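Local coordinates for protein CSP3 (Bacillus subtilis, PDB 5FIG) that probably stores Cu(I) in the bacterial cytosol at high capacity, binding it through cysteine-rich helices and so protecting the cell against copper toxicity, at residues N20-K25 with D87-C92. Residues are numbered along the deposited sequence; the frame is centred on the assembly and turned at random.
Sequences NHCFTK and DHCQAC
At one end of the four-helix bundle of this copper storage protein, C22 of helix 6-27 meets C89 and C92 at the start of helix 89-107. With SG anti to its backbone N (chi1 -173°), C22 brings that sulfur to 3.7 Å from SG of C89, while its CB lies 4.0 Å from CB of C92. No metal is bound in this apo form; C22 touches both C89 and C92, and this grouping of buried cysteines is consistent with a place where Cu(I) could be held. The same C22 SG also comes within 3.6 Å of the carbonyl O of D87, in the loop leading into helix 89-107. H88 occupies the N-cap position, its carbonyl O accepting the first-turn bond from C92 N. A91 CB lies above one face of its ring, offset toward the rim, and CD2 approaches CB of H21 at 3.9 Å. The H21 ring turns its edge toward the H88 face in a T-shaped pair, centroids 6.0 Å apart and planes at 73°. Beyond C22, one helical turn further on, K25 packs its CB against that of D87 at 4.1 Å. Helix 36-57 meets C22 and C92 through D42, and helix 63-81 reaches the same two cysteines through C81, which is disulfide-bonded to C38, so all four helices converge on this cysteine cluster.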
loop_
_atom_site.group_PDB
_atom_site.type_symbol
_atom_site.label_atom_id
_atom_site.label_comp_id
_atom_site.label_asym_id
_atom_site.label_seq_id
_atom_site.Cartn_x
_atom_site.Cartn_y
_atom_site.Cartn_z
ATOM N N ASN B 20 8.757 10.786 2.445
ATOM C CA ASN B 20 8.255 10.549 3.822
ATOM C C ASN B 20 8.884 11.492 4.864
ATOM O O ASN B 20 8.233 11.965 5.774
ATOM C CB ASN B 20 8.456 9.083 4.228
ATOM C CG ASN B 20 7.476 8.150 3.570
ATOM O OD1 ASN B 20 6.370 8.552 3.310
ATOM N ND2 ASN B 20 7.876 6.898 3.293
ATOM N N HIS B 21 10.196 11.732 4.734
ATOM C CA HIS B 21 10.848 12.706 5.570
ATOM C C HIS B 21 10.292 14.118 5.412
ATOM O O HIS B 21 10.102 14.827 6.406
ATOM C CB HIS B 21 12.384 12.687 5.320
ATOM C CG HIS B 21 13.038 11.486 5.942
ATOM N ND1 HIS B 21 14.339 11.136 5.646
ATOM C CD2 HIS B 21 12.580 10.511 6.785
ATOM C CE1 HIS B 21 14.680 10.044 6.307
ATOM N NE2 HIS B 21 13.637 9.645 7.013
ATOM N N CYS B 22 10.085 14.530 4.182
ATOM C CA CYS B 22 9.528 15.829 3.878
ATOM C C CYS B 22 8.104 15.962 4.454
ATOM O O CYS B 22 7.741 16.978 5.050
ATOM C CB CYS B 22 9.537 16.044 2.346
ATOM S SG CYS B 22 9.063 17.673 1.749
ATOM N N PHE B 23 7.308 14.904 4.289
ATOM C CA PHE B 23 5.952 14.873 4.856
ATOM C C PHE B 23 5.938 15.193 6.320
ATOM O O PHE B 23 5.223 16.116 6.782
ATOM C CB PHE B 23 5.368 13.489 4.594
ATOM C CG PHE B 23 4.012 13.243 5.225
ATOM C CD1 PHE B 23 2.844 13.552 4.532
ATOM C CD2 PHE B 23 3.908 12.652 6.481
ATOM C CE1 PHE B 23 1.605 13.283 5.079
ATOM C CE2 PHE B 23 2.665 12.390 7.043
ATOM C CZ PHE B 23 1.506 12.726 6.339
ATOM N N THR B 24 6.730 14.462 7.083
ATOM C CA THR B 24 6.808 14.686 8.526
ATOM C C THR B 24 7.370 16.070 8.921
ATOM O O THR B 24 6.838 16.738 9.833
ATOM C CB THR B 24 7.662 13.585 9.206
ATOM O OG1 THR B 24 7.145 12.338 8.772
ATOM C CG2 THR B 24 7.553 13.604 10.680
ATOM N N LYS B 25 8.430 16.507 8.236
ATOM C CA LYS B 25 9.022 17.801 8.548
ATOM C C LYS B 25 8.050 18.941 8.216
ATOM O O LYS B 25 7.927 19.901 8.969
ATOM C CB LYS B 25 10.366 18.009 7.821
ATOM C CG LYS B 25 11.439 17.056 8.320
ATOM C CD LYS B 25 12.030 17.477 9.652
ATOM C CE LYS B 25 13.433 18.086 9.484
ATOM N NZ LYS B 25 14.071 18.352 10.801
ATOM N N ASP B 87 12.481 22.225 5.245
ATOM C CA ASP B 87 11.651 21.059 5.598
ATOM C C ASP B 87 11.992 19.928 4.687
ATOM O O ASP B 87 11.089 19.157 4.313
ATOM C CB ASP B 87 10.153 21.378 5.565
ATOM C CG ASP B 87 9.793 22.504 6.479
ATOM O OD1 ASP B 87 10.007 22.350 7.701
ATOM O OD2 ASP B 87 9.289 23.548 5.991
ATOM N N HIS B 88 13.274 19.846 4.284
ATOM C CA HIS B 88 13.753 18.789 3.374
ATOM C C HIS B 88 13.137 18.879 1.957
ATOM O O HIS B 88 13.190 17.911 1.221
ATOM C CB HIS B 88 13.454 17.396 3.995
ATOM C CG HIS B 88 14.317 16.277 3.500
ATOM N ND1 HIS B 88 15.664 16.189 3.808
ATOM C CD2 HIS B 88 14.025 15.172 2.757
ATOM C CE1 HIS B 88 16.171 15.094 3.264
ATOM N NE2 HIS B 88 15.201 14.455 2.637
ATOM N N CYS B 89 12.539 20.016 1.591
ATOM C CA CYS B 89 11.823 20.123 0.316
ATOM C C CYS B 89 12.740 20.128 -0.925
ATOM O O CYS B 89 12.432 19.477 -1.916
ATOM C CB CYS B 89 10.945 21.365 0.301
ATOM S SG CYS B 89 9.486 21.291 1.355
ATOM N N GLN B 90 13.877 20.829 -0.866
ATOM C CA GLN B 90 14.819 20.784 -1.994
ATOM C C GLN B 90 15.446 19.373 -2.214
ATOM O O GLN B 90 15.560 18.911 -3.331
ATOM C CB GLN B 90 15.910 21.842 -1.837
ATOM C CG GLN B 90 15.388 23.268 -1.934
ATOM C CD GLN B 90 14.757 23.575 -3.292
ATOM O OE1 GLN B 90 15.421 23.475 -4.320
ATOM N NE2 GLN B 90 13.478 23.963 -3.303
ATOM N N ALA B 91 15.782 18.675 -1.132
ATOM C CA ALA B 91 16.240 17.298 -1.199
ATOM C C ALA B 91 15.174 16.385 -1.770
ATOM O O ALA B 91 15.473 15.443 -2.514
ATOM C CB ALA B 91 16.644 16.784 0.215
ATOM N N CYS B 92 13.935 16.590 -1.333
ATOM C CA CYS B 92 12.843 15.807 -1.837
ATOM C C CYS B 92 12.666 16.018 -3.332
ATOM O O CYS B 92 12.590 15.069 -4.065
ATOM C CB CYS B 92 11.558 16.157 -1.098
ATOM S SG CYS B 92 10.181 15.163 -1.624
#